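Local coordinates for protein putative oxygenase (Streptomyces viridochromogenes Tue57, PDB 4XAA) that probably acts as an iron- and 2-oxoglutarate-dependent oxygenase in orthosomycin biosynthesis, with a double-stranded beta-helix core that holds a nickel ion here, at residues Asn138-Leu143 against Val188-Arg193; Arg66-Arg71 against Leu113-Arg118; Pro148-Leu153 against Ser205-Ile210; Glu91-Ala96 against Ile212-Pro217; Arg34-Ala39 against Cys142-Gly147. All coordinates share one frame; numbering follows the deposited sequence.

Contact 1: residues Asn138-Leu143 against Val188-Arg193; sequences NLSICL and VVHDVR
Strands 136-142 and 186-191 run antiparallel here. Two pairs of backbone hydrogen bonds join them. Asn138 N gives to His190 O at 2.9 Å, and His190 N returns a bond to Asn138 O. Two residues on, Ser140 N meets Val188 O at 2.7 Å with an almost straight N-H (177°), and Val188 N donates to Ser140 O on a lone pair. Leu139 and Val189 form the non-hydrogen-bonded pair between them. Their side chains lie side by side, on the face that packs against helix 90-100. The strands belong to the larger sheet of the double-stranded beta-helix. The other face, with Asn138, Ser140, Val188 and His190, looks towards the metal site, and the His190 side chain is about 5 Å from the nickel at its nearest. His190 is not one of the nickel ligands, which are His125, Asp127 and His196. Its NE2 is hydrogen-bonded to Asp127 OD2, so it is a second-shell partner of the metal. His190 ND1 is hydrogen-bonded to water 1 at 2.6 Å, and the water sits in the ring plane. Water 1 is also hydrogen-bonded to Ser140 OG at 2.6 Å, and it donates to Asn138 O, which thus accepts from both His190 N and the water. Both ring nitrogens of the buried His190 are thereby satisfied. The crowded chi1 of His190 (68°) brings the ring back over Asn138 CB, which lies 3.8 Å from the centroid of the His190 ring as a CH-pi contact. At the end of strand 186-191, Asp191 OD1 accepts from Arg193 N through its anti lone pair, an Asx turn.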
# COMPACT_ATOMS: atom_id res chain seq x y z
N ASN A 138 2.57 -7.09 1.00
CA ASN A 138 1.56 -6.17 0.52
C ASN A 138 1.90 -5.69 -0.86
O ASN A 138 3.03 -5.28 -1.12
CB ASN A 138 1.44 -4.96 1.45
CG ASN A 138 0.66 -5.27 2.73
OD1 ASN A 138 -0.58 -5.28 2.73
ND2 ASN A 138 1.38 -5.49 3.82
N LEU A 139 0.93 -5.75 -1.77
CA LEU A 139 1.11 -5.14 -3.08
C LEU A 139 0.41 -3.81 -3.05
O LEU A 139 -0.79 -3.74 -2.79
CB LEU A 139 0.56 -6.01 -4.21
CG LEU A 139 1.55 -6.95 -4.91
CD1 LEU A 139 2.16 -7.89 -3.90
CD2 LEU A 139 0.86 -7.73 -6.00
N SER A 140 1.16 -2.74 -3.29
CA SER A 140 0.59 -1.41 -3.33
C SER A 140 0.50 -0.99 -4.78
O SER A 140 1.52 -0.70 -5.41
CB SER A 140 1.43 -0.42 -2.52
OG SER A 140 1.56 -0.85 -1.17
N ILE A 141 -0.72 -0.99 -5.30
CA ILE A 141 -0.96 -0.54 -6.65
C ILE A 141 -1.22 0.96 -6.63
O ILE A 141 -2.26 1.42 -6.17
CB ILE A 141 -2.17 -1.25 -7.30
CG1 ILE A 141 -2.04 -2.77 -7.16
CG2 ILE A 141 -2.26 -0.86 -8.76
CD1 ILE A 141 -3.33 -3.51 -7.47
N CYS A 142 -0.25 1.71 -7.13
CA CYS A 142 -0.28 3.16 -7.11
C CYS A 142 -1.14 3.73 -8.24
O CYS A 142 -0.89 3.46 -9.42
CB CYS A 142 1.15 3.68 -7.19
SG CYS A 142 2.15 2.80 -5.97
N LEU A 143 -2.16 4.48 -7.88
CA LEU A 143 -3.07 5.02 -8.88
C LEU A 143 -2.69 6.47 -9.09
O LEU A 143 -3.29 7.17 -9.90
CB LEU A 143 -4.54 4.87 -8.43
CG LEU A 143 -4.97 3.53 -7.84
CD1 LEU A 143 -6.40 3.61 -7.30
CD2 LEU A 143 -4.86 2.40 -8.86
N VAL A 188 4.27 -1.50 -5.74
CA VAL A 188 5.29 -1.66 -4.72
C VAL A 188 4.95 -2.90 -3.94
O VAL A 188 3.79 -3.13 -3.63
CB VAL A 188 5.34 -0.46 -3.79
CG1 VAL A 188 6.42 -0.64 -2.72
CG2 VAL A 188 5.57 0.79 -4.60
N VAL A 189 5.95 -3.72 -3.65
CA VAL A 189 5.70 -4.87 -2.82
C VAL A 189 6.59 -4.78 -1.58
O VAL A 189 7.78 -4.54 -1.68
CB VAL A 189 5.92 -6.17 -3.62
CG1 VAL A 189 6.86 -5.91 -4.75
CG2 VAL A 189 6.39 -7.31 -2.75
N HIS A 190 5.98 -4.90 -0.40
CA HIS A 190 6.78 -4.82 0.80
C HIS A 190 6.39 -5.89 1.79
O HIS A 190 5.23 -6.32 1.87
CB HIS A 190 6.71 -3.43 1.43
CG HIS A 190 5.38 -3.06 2.01
ND1 HIS A 190 4.39 -2.46 1.27
CD2 HIS A 190 4.89 -3.17 3.27
CE1 HIS A 190 3.34 -2.23 2.04
NE2 HIS A 190 3.62 -2.66 3.26
N ASP A 191 7.40 -6.36 2.51
CA ASP A 191 7.22 -7.41 3.49
C ASP A 191 6.36 -6.86 4.64
O ASP A 191 6.50 -5.70 5.01
CB ASP A 191 8.59 -7.90 3.95
CG ASP A 191 8.52 -9.19 4.72
OD1 ASP A 191 7.75 -9.24 5.70
OD2 ASP A 191 9.23 -10.16 4.33
N VAL A 192 5.47 -7.67 5.20
CA VAL A 192 4.60 -7.16 6.26
C VAL A 192 5.39 -6.86 7.53
O VAL A 192 4.89 -6.17 8.41
CB VAL A 192 3.46 -8.13 6.62
CG1 VAL A 192 2.42 -8.17 5.51
CG2 VAL A 192 4.02 -9.50 6.90
N ARG A 193 6.61 -7.38 7.63
CA ARG A 193 7.43 -7.19 8.81
C ARG A 193 8.21 -5.89 8.73
O ARG A 193 8.95 -5.53 9.65
CB ARG A 193 8.40 -8.36 8.99
CG ARG A 193 7.77 -9.72 9.19
CD ARG A 193 8.83 -10.79 9.38
NE ARG A 193 9.70 -10.53 10.52
CZ ARG A 193 9.41 -10.89 11.77
NH1 ARG A 193 8.28 -11.52 12.04
NH2 ARG A 193 10.26 -10.61 12.76
O HOH W 1 3.74 -2.19 -1.21

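Contact 2: residues Arg66-Arg71 against Leu113-Arg118; sequences RPVLYR and LKEPYR
Glu115 OE1 accepts two good hydrogen bonds. Arg66 NH1 reaches Glu115 OE1 tip to tip at 2.5 Å, in the guanidinium plane and on the syn lone pair. Leu69 N reaches Glu115 OE1 at 2.9 Å, from above the carboxylate plane. Arg118 NH2 takes the other oxygen, Glu115 OE2, at 2.9 Å, and Arg66 NH2 adds a weak bond to it. The carboxylate thus joins two arginines in one salt-bridge network. Their guanidiniums are nearly perpendicular (84°), with Arg118 NH2 over a face of the Arg66 group. The negative charge between them probably offsets their repulsion.

Further contacts orient Arg118. Arg118 NH1 meets Arg66 O at 2.6 Å, nearly along the C=O axis. Val68 CG2 sits over the centre of its guanidinium, 3.4 Å from Arg118 CZ. Leu69 CD2 packs on Leu113 CD1, and Leu113 N gives a weak bond to Tyr70 O. Water 2 joins Leu69 O, Leu113 O and Glu115 N.

The contact lies where strands 68-72 and 105-114 pair near one side of the larger sheet. Strand 56-59 flanks it, with Tyr70 and Arg71 both facing Trp57 in a classic beta bulge. Helix 29-47 packs on it through Phe46 and Ile43.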
# COMPACT_ATOMS: atom_id res chain seq x y z
N ARG A 66 -15.13 19.08 6.70
CA ARG A 66 -15.56 17.67 6.63
C ARG A 66 -14.40 16.78 7.08
O ARG A 66 -13.23 17.15 6.91
CB ARG A 66 -16.00 17.32 5.20
CG ARG A 66 -15.44 16.01 4.68
CD ARG A 66 -15.82 15.71 3.23
NE ARG A 66 -14.81 16.15 2.26
CZ ARG A 66 -13.60 15.61 2.11
NH1 ARG A 66 -13.20 14.61 2.88
NH2 ARG A 66 -12.78 16.09 1.18
N PRO A 67 -14.69 15.60 7.68
CA PRO A 67 -13.60 14.72 8.13
C PRO A 67 -12.67 14.29 6.98
O PRO A 67 -13.03 14.36 5.80
CB PRO A 67 -14.33 13.51 8.72
CG PRO A 67 -15.71 13.95 8.95
CD PRO A 67 -16.01 15.00 7.93
N VAL A 68 -11.46 13.85 7.33
CA VAL A 68 -10.51 13.42 6.32
C VAL A 68 -10.57 11.91 6.17
O VAL A 68 -10.26 11.17 7.10
CB VAL A 68 -9.07 13.85 6.67
CG1 VAL A 68 -8.07 13.21 5.71
CG2 VAL A 68 -8.95 15.36 6.65
N LEU A 69 -10.99 11.47 4.99
CA LEU A 69 -10.98 10.06 4.63
C LEU A 69 -9.54 9.62 4.38
O LEU A 69 -8.81 10.30 3.67
CB LEU A 69 -11.85 9.81 3.40
CG LEU A 69 -12.01 8.37 2.90
CD1 LEU A 69 -12.74 7.52 3.92
CD2 LEU A 69 -12.72 8.34 1.56
N TYR A 70 -9.12 8.50 4.98
CA TYR A 70 -7.78 8.00 4.71
C TYR A 70 -7.76 6.50 4.39
O TYR A 70 -6.74 5.98 3.97
CB TYR A 70 -6.83 8.30 5.88
CG TYR A 70 -7.20 7.67 7.21
CD1 TYR A 70 -6.76 6.40 7.55
CD2 TYR A 70 -7.96 8.37 8.14
CE1 TYR A 70 -7.09 5.83 8.77
CE2 TYR A 70 -8.29 7.81 9.35
CZ TYR A 70 -7.86 6.54 9.67
OH TYR A 70 -8.18 5.99 10.89
N ARG A 71 -8.89 5.82 4.56
CA ARG A 71 -8.95 4.42 4.16
C ARG A 71 -10.35 3.93 3.85
O ARG A 71 -11.32 4.34 4.47
CB ARG A 71 -8.33 3.53 5.24
CG ARG A 71 -8.14 2.09 4.83
CD ARG A 71 -7.68 1.32 6.02
NE ARG A 71 -7.24 -0.05 5.75
CZ ARG A 71 -5.96 -0.41 5.68
NH1 ARG A 71 -4.98 0.47 5.84
NH2 ARG A 71 -5.65 -1.68 5.47
N LEU A 113 -5.42 6.37 1.22
CA LEU A 113 -5.68 7.66 0.59
C LEU A 113 -5.00 8.79 1.28
O LEU A 113 -5.04 8.87 2.52
CB LEU A 113 -7.18 7.99 0.60
CG LEU A 113 -8.14 6.89 0.24
CD1 LEU A 113 -9.50 7.28 0.68
CD2 LEU A 113 -8.08 6.75 -1.26
N LYS A 114 -4.42 9.68 0.48
CA LYS A 114 -4.01 10.99 0.95
C LYS A 114 -4.86 12.05 0.26
O LYS A 114 -4.67 12.31 -0.92
CB LYS A 114 -2.53 11.24 0.64
CG LYS A 114 -1.58 10.18 1.16
CD LYS A 114 -1.48 10.18 2.68
CE LYS A 114 -0.50 9.10 3.14
NZ LYS A 114 0.05 9.38 4.49
N GLU A 115 -5.82 12.62 0.99
CA GLU A 115 -6.58 13.79 0.51
C GLU A 115 -5.60 14.92 0.22
O GLU A 115 -4.54 14.98 0.83
CB GLU A 115 -7.62 14.28 1.54
CG GLU A 115 -8.75 13.32 1.93
CD GLU A 115 -9.99 14.05 2.44
OE1 GLU A 115 -11.00 13.38 2.75
OE2 GLU A 115 -9.97 15.29 2.52
N PRO A 116 -5.95 15.82 -0.70
CA PRO A 116 -5.10 16.99 -0.91
C PRO A 116 -5.04 17.83 0.34
O PRO A 116 -6.04 17.89 1.04
CB PRO A 116 -5.79 17.73 -2.05
CG PRO A 116 -6.55 16.68 -2.77
CD PRO A 116 -7.04 15.76 -1.68
N TYR A 117 -3.88 18.41 0.64
CA TYR A 117 -3.71 19.40 1.71
C TYR A 117 -3.85 18.89 3.14
O TYR A 117 -3.10 19.30 4.03
CB TYR A 117 -4.72 20.53 1.50
CG TYR A 117 -4.57 21.21 0.17
CD1 TYR A 117 -3.34 21.73 -0.23
CD2 TYR A 117 -5.65 21.32 -0.70
CE1 TYR A 117 -3.19 22.36 -1.43
CE2 TYR A 117 -5.50 21.95 -1.92
CZ TYR A 117 -4.27 22.47 -2.28
OH TYR A 117 -4.10 23.10 -3.50
N ARG A 118 -4.79 17.98 3.37
CA ARG A 118 -5.22 17.67 4.74
C ARG A 118 -4.78 16.30 5.25
O ARG A 118 -5.13 15.92 6.37
CB ARG A 118 -6.74 17.77 4.84
CG ARG A 118 -7.29 19.13 4.46
CD ARG A 118 -8.71 19.29 4.95
NE ARG A 118 -9.57 18.23 4.45
CZ ARG A 118 -10.69 17.83 5.05
NH1 ARG A 118 -11.07 18.40 6.17
NH2 ARG A 118 -11.41 16.85 4.53
O HOH W 2 -6.22 11.27 3.57

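Contact 3: residues Pro148-Leu153 against Ser205-Ile210; sequences PHNGCL and SWRRTI
Arg207 makes the packed part of this contact. The residue is buried, and its chain is extended from CG to NE and runs alongside the backbone of Gly151 to Leu153. Arg207 CD lies 3.6 Å from Gly151 O. One face of the Arg207 guanidinium has Cys152 CA and Leu153 N above it, both 3.8 Å from the plane and towards the rim. Thr209 OG1 lies over the opposite face, 3.2 Å from the plane of the Arg207 group. Gly151 has phi 103°, where a CB would jam against the preceding carbonyl O. No hydrogen bond across the segments is assigned to Arg207, and its buried NE has no partner in the model.

Segment 148-153 leads from strand 136-142 of the larger sheet to strand 153-155 of the smaller one. The contact packs this loop, which joins the two sheets of the double-stranded beta-helix, against strand 207-215 of the larger one. The Leu153 side chain is about 6 Å from the nickel at its nearest.

Asn150 and Ser205 form the solvent side. Both are partly exposed, and one short bond holds them. Asn150 CG is anti to its backbone N (chi1 -164°), which swings the amide out towards the opposite segment. Asn150 ND2 donates to Ser205 OG at 2.5 Å, with the oxygen close to the amide plane. The other amide atom, Asn150 OD1, turns to Arg207 CB at 3.7 Å.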
# COMPACT_ATOMS: atom_id res chain seq x y z
N PRO A 148 8.23 12.11 -2.00
CA PRO A 148 8.49 12.49 -0.61
C PRO A 148 7.46 13.45 -0.00
O PRO A 148 6.82 13.09 0.99
CB PRO A 148 9.87 13.15 -0.68
CG PRO A 148 10.52 12.53 -1.86
CD PRO A 148 9.42 12.33 -2.85
N HIS A 149 7.29 14.64 -0.58
CA HIS A 149 6.41 15.63 0.02
C HIS A 149 4.97 15.50 -0.47
O HIS A 149 4.18 16.45 -0.40
N ASN A 150 4.64 14.30 -0.94
CA ASN A 150 3.31 13.97 -1.45
C ASN A 150 2.62 12.99 -0.50
O ASN A 150 1.40 12.81 -0.54
CB ASN A 150 3.43 13.36 -2.86
CG ASN A 150 2.11 13.35 -3.62
OD1 ASN A 150 1.42 12.33 -3.70
ND2 ASN A 150 1.75 14.50 -4.19
N GLY A 151 3.41 12.36 0.36
CA GLY A 151 2.92 11.37 1.30
C GLY A 151 3.20 9.92 0.92
O GLY A 151 2.54 9.01 1.41
N CYS A 152 4.19 9.71 0.04
CA CYS A 152 4.56 8.36 -0.39
C CYS A 152 5.04 7.48 0.77
O CYS A 152 5.27 7.95 1.88
CB CYS A 152 5.65 8.41 -1.46
SG CYS A 152 7.31 8.84 -0.83
N LEU A 153 5.17 6.19 0.49
CA LEU A 153 5.66 5.22 1.45
C LEU A 153 7.09 5.53 1.86
O LEU A 153 7.94 5.88 1.03
CB LEU A 153 5.58 3.82 0.84
CG LEU A 153 5.88 2.59 1.69
CD1 LEU A 153 4.73 2.32 2.64
CD2 LEU A 153 6.12 1.38 0.80
N SER A 205 -2.34 17.42 -4.40
CA SER A 205 -2.70 16.23 -5.16
C SER A 205 -3.20 15.09 -4.27
O SER A 205 -2.88 15.02 -3.09
CB SER A 205 -1.50 15.77 -6.00
OG SER A 205 -0.42 15.33 -5.18
N TRP A 206 -4.00 14.20 -4.86
CA TRP A 206 -4.34 12.94 -4.20
C TRP A 206 -3.16 11.99 -4.23
O TRP A 206 -2.36 12.01 -5.16
CB TRP A 206 -5.54 12.26 -4.87
CG TRP A 206 -6.77 13.05 -4.76
CD1 TRP A 206 -7.16 14.07 -5.58
CD2 TRP A 206 -7.79 12.92 -3.77
NE1 TRP A 206 -8.36 14.58 -5.16
CE2 TRP A 206 -8.76 13.90 -4.04
CE3 TRP A 206 -7.96 12.08 -2.66
CZ2 TRP A 206 -9.90 14.06 -3.25
CZ3 TRP A 206 -9.09 12.24 -1.89
CH2 TRP A 206 -10.05 13.21 -2.19
N ARG A 207 -3.04 11.16 -3.21
CA ARG A 207 -2.31 9.93 -3.37
C ARG A 207 -3.29 8.79 -3.09
O ARG A 207 -3.78 8.65 -1.97
CB ARG A 207 -1.08 9.85 -2.47
CG ARG A 207 -0.28 8.56 -2.73
CD ARG A 207 0.74 8.21 -1.66
NE ARG A 207 1.27 6.86 -1.86
CZ ARG A 207 1.41 5.96 -0.89
NH1 ARG A 207 1.05 6.25 0.36
NH2 ARG A 207 1.90 4.75 -1.16
N ARG A 208 -3.59 7.99 -4.11
CA ARG A 208 -4.50 6.88 -3.97
C ARG A 208 -3.78 5.59 -4.27
O ARG A 208 -3.10 5.47 -5.28
CB ARG A 208 -5.70 7.04 -4.90
CG ARG A 208 -6.36 8.41 -4.89
CD ARG A 208 -7.52 8.41 -5.86
NE ARG A 208 -7.91 9.72 -6.36
CZ ARG A 208 -7.27 10.38 -7.31
NH1 ARG A 208 -6.17 9.87 -7.84
NH2 ARG A 208 -7.72 11.56 -7.72
N THR A 209 -3.96 4.61 -3.39
CA THR A 209 -3.25 3.34 -3.49
C THR A 209 -4.21 2.21 -3.16
O THR A 209 -5.01 2.32 -2.23
CB THR A 209 -2.04 3.32 -2.53
OG1 THR A 209 -1.12 4.35 -2.91
CG2 THR A 209 -1.31 2.00 -2.57
N ILE A 210 -4.15 1.13 -3.92
CA ILE A 210 -4.84 -0.10 -3.55
C ILE A 210 -3.82 -1.07 -2.95
O ILE A 210 -2.92 -1.52 -3.63
CB ILE A 210 -5.54 -0.77 -4.78
CG1 ILE A 210 -6.71 0.10 -5.25
CG2 ILE A 210 -6.05 -2.15 -4.44
CD1 ILE A 210 -7.31 -0.36 -6.54

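Contact 4: residues Glu91-Ala96 against Ile212-Pro217; sequences ELAQLA and IEYADP
The Tyr214 side chain leaves its strand with CG anti to the carbonyl carbon (chi1 -62°), and chi2 of -95° turns the ring across the helix surface. Leu92 takes a similar first torsion, and its second is close to anti. The helix backbone places Leu92 CB beside the phenol end, and the torsions send Leu92 CD1 on towards Ile212.

The ring spans one turn of helix 90-100. Ala96 CB touches its base, 3.7 Å from Tyr214 CG. Ala93 CB lies at 3.7 Å from Tyr214 CE1, partway along. At the far end Tyr214 OH is 3.2 Å from Leu92 CB. The methyl groups of the alanines let the ring lie close to the helix backbone. Leu92 CD1 and Ile212 CD1 meet more loosely, at 4.5 Å.

Helix and strand axes are 9.2 Å apart at closest approach and cross at -53°. The helix thus packs on the outside of the larger sheet of the double-stranded beta-helix, next to strand 207-215. Ala96 also touches Leu139 of the adjoining strand 136-142.

The contact between these segments is thus apolar packing and shape fit, with no hydrogen bond between them.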
# COMPACT_ATOMS: atom_id res chain seq x y z
N GLU A 91 -2.35 -11.44 -12.62
CA GLU A 91 -0.99 -10.94 -12.61
C GLU A 91 -0.56 -10.49 -11.21
O GLU A 91 0.62 -10.56 -10.85
CB GLU A 91 -0.83 -9.78 -13.59
CG GLU A 91 -1.07 -10.14 -15.05
CD GLU A 91 -2.54 -10.02 -15.44
OE1 GLU A 91 -3.40 -10.06 -14.53
OE2 GLU A 91 -2.82 -9.86 -16.65
N LEU A 92 -1.53 -10.06 -10.41
CA LEU A 92 -1.22 -9.51 -9.09
C LEU A 92 -0.72 -10.58 -8.16
O LEU A 92 0.35 -10.44 -7.57
CB LEU A 92 -2.45 -8.82 -8.51
CG LEU A 92 -2.86 -7.62 -9.35
CD1 LEU A 92 -4.14 -6.99 -8.81
CD2 LEU A 92 -1.75 -6.60 -9.40
N ALA A 93 -1.45 -11.68 -8.05
CA ALA A 93 -1.05 -12.75 -7.15
C ALA A 93 0.19 -13.44 -7.68
O ALA A 93 1.03 -13.91 -6.91
CB ALA A 93 -2.18 -13.73 -6.95
N GLN A 94 0.32 -13.50 -9.00
CA GLN A 94 1.53 -14.05 -9.62
C GLN A 94 2.76 -13.18 -9.34
O GLN A 94 3.84 -13.69 -9.07
CB GLN A 94 1.31 -14.23 -11.13
CG GLN A 94 0.38 -15.41 -11.47
CD GLN A 94 -0.15 -15.39 -12.89
OE1 GLN A 94 0.14 -14.48 -13.67
NE2 GLN A 94 -0.95 -16.40 -13.23
N LEU A 95 2.60 -11.86 -9.37
CA LEU A 95 3.69 -10.99 -8.93
C LEU A 95 4.09 -11.26 -7.48
O LEU A 95 5.28 -11.38 -7.17
CB LEU A 95 3.30 -9.52 -9.06
CG LEU A 95 4.44 -8.57 -8.68
CD1 LEU A 95 5.46 -8.54 -9.81
CD2 LEU A 95 3.93 -7.17 -8.39
N ALA A 96 3.10 -11.36 -6.60
CA ALA A 96 3.35 -11.57 -5.19
C ALA A 96 3.98 -12.93 -4.95
O ALA A 96 4.93 -13.04 -4.18
CB ALA A 96 2.06 -11.43 -4.39
N ILE A 212 -3.17 -4.70 -1.31
CA ILE A 212 -3.68 -6.06 -1.20
C ILE A 212 -2.63 -6.89 -0.49
O ILE A 212 -1.45 -6.83 -0.81
CB ILE A 212 -4.03 -6.66 -2.61
CG1 ILE A 212 -5.05 -5.78 -3.34
CG2 ILE A 212 -4.59 -8.07 -2.50
CD1 ILE A 212 -5.58 -6.40 -4.64
N GLU A 213 -3.04 -7.63 0.52
CA GLU A 213 -2.08 -8.47 1.21
C GLU A 213 -2.13 -9.89 0.70
O GLU A 213 -3.20 -10.47 0.60
CB GLU A 213 -2.32 -8.43 2.71
CG GLU A 213 -1.37 -9.30 3.50
CD GLU A 213 -1.58 -9.15 4.99
OE1 GLU A 213 -1.37 -8.03 5.51
OE2 GLU A 213 -1.97 -10.14 5.64
N TYR A 214 -0.97 -10.45 0.34
CA TYR A 214 -0.88 -11.82 -0.12
C TYR A 214 -0.03 -12.64 0.82
O TYR A 214 1.02 -12.17 1.27
CB TYR A 214 -0.29 -11.91 -1.54
CG TYR A 214 -1.12 -11.22 -2.59
CD1 TYR A 214 -2.06 -11.91 -3.36
CD2 TYR A 214 -0.97 -9.86 -2.81
CE1 TYR A 214 -2.82 -11.26 -4.32
CE2 TYR A 214 -1.71 -9.20 -3.76
CZ TYR A 214 -2.63 -9.90 -4.50
OH TYR A 214 -3.35 -9.20 -5.43
N ALA A 215 -0.46 -13.87 1.07
CA ALA A 215 0.17 -14.68 2.10
C ALA A 215 0.41 -16.12 1.68
O ALA A 215 -0.42 -16.72 1.01
CB ALA A 215 -0.68 -14.65 3.37
N ASP A 216 1.55 -16.65 2.09
CA ASP A 216 1.75 -18.08 2.15
C ASP A 216 0.53 -18.66 2.86
O ASP A 216 0.26 -18.28 3.99
CB ASP A 216 3.04 -18.42 2.91
CG ASP A 216 3.33 -19.92 2.97
OD1 ASP A 216 2.43 -20.74 2.72
OD2 ASP A 216 4.48 -20.28 3.27
N PRO A 217 -0.20 -19.57 2.20
CA PRO A 217 -1.43 -20.16 2.76
C PRO A 217 -1.20 -20.90 4.07
O PRO A 217 -2.13 -21.03 4.85
CB PRO A 217 -1.92 -21.12 1.65
CG PRO A 217 -1.25 -20.64 0.42
CD PRO A 217 0.08 -20.07 0.84

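Contact 5: residues Arg34-Ala39 against Cys142-Gly147; sequences RLKAGA and CLDDAG
Helix 29-47 lies against the loop that leaves strand 136-142 in the double-stranded beta-helix. Leu143 is the central side chain, and it points at the helix. Its chi1 of -45° aims CG at the helix, and chi2, close to anti, then spreads the two methyls along the helix surface. Leu143 CD1 reaches Ala39 CB at 3.8 Å. Leu143 CD2 reaches Leu35 CB at 4.0 Å. The branch thus straddles one helical turn, since Leu35 and Ala39 are four residues apart and Ala39 N is hydrogen-bonded to Leu35 O. Ile210 of the neighbouring strand touches both Leu35 and Leu143 and extends this apolar patch.

Lys36 passes Leu143 in the opposite direction. Its CG is anti to the backbone N (chi1 -164°), and the chain stays extended as far as CE. Its methylenes lie along the Leu143 backbone, and Lys36 CG sits 4.1 Å from Leu143 CB. The last torsion, chi4 -75°, then bends the ammonium aside.

Asp144 meets the lysine at about a right angle. The ion pair between Lys36 NZ and Asp144 OD1 is long, at 3.8 Å. Lys36 NZ has a firmer partner in Glu40. Asp144 is probably held mainly by Arg208 of strand 207-215, through OD2 and Arg208 NH1. The lysine CE comes closer than its charged tip, with Lys36 CE 3.0 Å from Leu143 O and 3.3 Å from Asp144 OD1.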
# COMPACT_ATOMS: atom_id res chain seq x y z
N ARG A 34 -9.11 2.28 -14.99
CA ARG A 34 -10.42 1.87 -14.50
C ARG A 34 -10.40 1.71 -12.98
O ARG A 34 -11.34 2.14 -12.31
CB ARG A 34 -10.86 0.59 -15.19
CG ARG A 34 -11.09 0.77 -16.69
CD ARG A 34 -11.46 -0.55 -17.36
NE ARG A 34 -10.35 -1.08 -18.15
CZ ARG A 34 -10.04 -2.38 -18.24
NH1 ARG A 34 -10.76 -3.27 -17.57
NH2 ARG A 34 -9.00 -2.78 -19.00
N LEU A 35 -9.34 1.13 -12.43
CA LEU A 35 -9.20 1.04 -10.99
C LEU A 35 -9.27 2.43 -10.36
O LEU A 35 -9.98 2.63 -9.36
CB LEU A 35 -7.88 0.36 -10.61
CG LEU A 35 -7.94 -1.17 -10.70
CD1 LEU A 35 -6.61 -1.79 -10.37
CD2 LEU A 35 -9.02 -1.70 -9.77
N LYS A 36 -8.57 3.39 -10.96
CA LYS A 36 -8.54 4.77 -10.47
C LYS A 36 -9.95 5.33 -10.45
O LYS A 36 -10.37 5.93 -9.46
CB LYS A 36 -7.63 5.64 -11.35
CG LYS A 36 -7.20 6.99 -10.72
CD LYS A 36 -6.07 7.64 -11.54
CE LYS A 36 -5.54 8.94 -10.91
NZ LYS A 36 -6.45 10.11 -11.06
N ALA A 37 -10.67 5.12 -11.54
CA ALA A 37 -12.04 5.59 -11.67
C ALA A 37 -12.96 4.96 -10.63
O ALA A 37 -13.81 5.63 -10.05
CB ALA A 37 -12.56 5.30 -13.05
N GLY A 38 -12.80 3.66 -10.42
CA GLY A 38 -13.56 2.96 -9.41
C GLY A 38 -13.23 3.52 -8.04
O GLY A 38 -14.12 3.77 -7.25
N ALA A 39 -11.95 3.73 -7.78
CA ALA A 39 -11.52 4.28 -6.50
C ALA A 39 -12.17 5.63 -6.24
O ALA A 39 -12.74 5.86 -5.18
CB ALA A 39 -10.00 4.42 -6.46
N CYS A 142 -0.25 1.71 -7.13
CA CYS A 142 -0.28 3.16 -7.11
C CYS A 142 -1.14 3.73 -8.24
O CYS A 142 -0.89 3.46 -9.42
CB CYS A 142 1.15 3.68 -7.19
SG CYS A 142 2.15 2.80 -5.97
N LEU A 143 -2.16 4.48 -7.88
CA LEU A 143 -3.07 5.02 -8.88
C LEU A 143 -2.69 6.47 -9.09
O LEU A 143 -3.29 7.17 -9.90
CB LEU A 143 -4.54 4.87 -8.43
CG LEU A 143 -4.97 3.53 -7.84
CD1 LEU A 143 -6.40 3.61 -7.30
CD2 LEU A 143 -4.86 2.40 -8.86
N ASP A 144 -1.67 6.91 -8.37
CA ASP A 144 -1.10 8.24 -8.56
C ASP A 144 0.43 8.25 -8.55
O ASP A 144 1.08 7.32 -8.03
CB ASP A 144 -1.64 9.18 -7.48
CG ASP A 144 -3.12 9.43 -7.62
OD1 ASP A 144 -3.50 10.11 -8.60
OD2 ASP A 144 -3.90 8.96 -6.77
N ASP A 145 1.00 9.29 -9.16
CA ASP A 145 2.38 9.70 -8.92
C ASP A 145 2.53 10.07 -7.45
O ASP A 145 1.76 10.85 -6.93
CB ASP A 145 2.75 10.91 -9.78
CG ASP A 145 2.96 10.55 -11.24
OD1 ASP A 145 2.39 9.55 -11.70
OD2 ASP A 145 3.70 11.28 -11.94
N ALA A 146 3.53 9.51 -6.78
CA ALA A 146 3.76 9.85 -5.39
C ALA A 146 5.25 9.97 -5.08
O ALA A 146 6.06 9.17 -5.55
CB ALA A 146 3.11 8.82 -4.48
N GLY A 147 5.60 10.97 -4.28
CA GLY A 147 6.98 11.20 -3.89
C GLY A 147 7.04 11.71 -2.47
O GLY A 147 6.01 11.75 -1.80

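How the contacts relate
All five contacts lie in or against one double-stranded beta-helix. Contacts 1 to 4 reach its larger sheet, and contact 5 sets helix 29-47 beside it. Strand 207-215 serves both contact 3 and contact 4, whose centres are 22 Å apart. Strand 136-142 pairs with it and carries contact 1, then runs into contact 5 through the shared Cys142 and Leu143. The centre of contact 2 is 20 Å from that of contact 1. Along the chain, contact 5 encloses contact 2, and contact 4 encloses contacts 1 and 3, which cross. Helices 29-47 and 90-100 pack on the sheet away from the metal, while contacts 1, 2 and 3 each bring a side chain near the nickel.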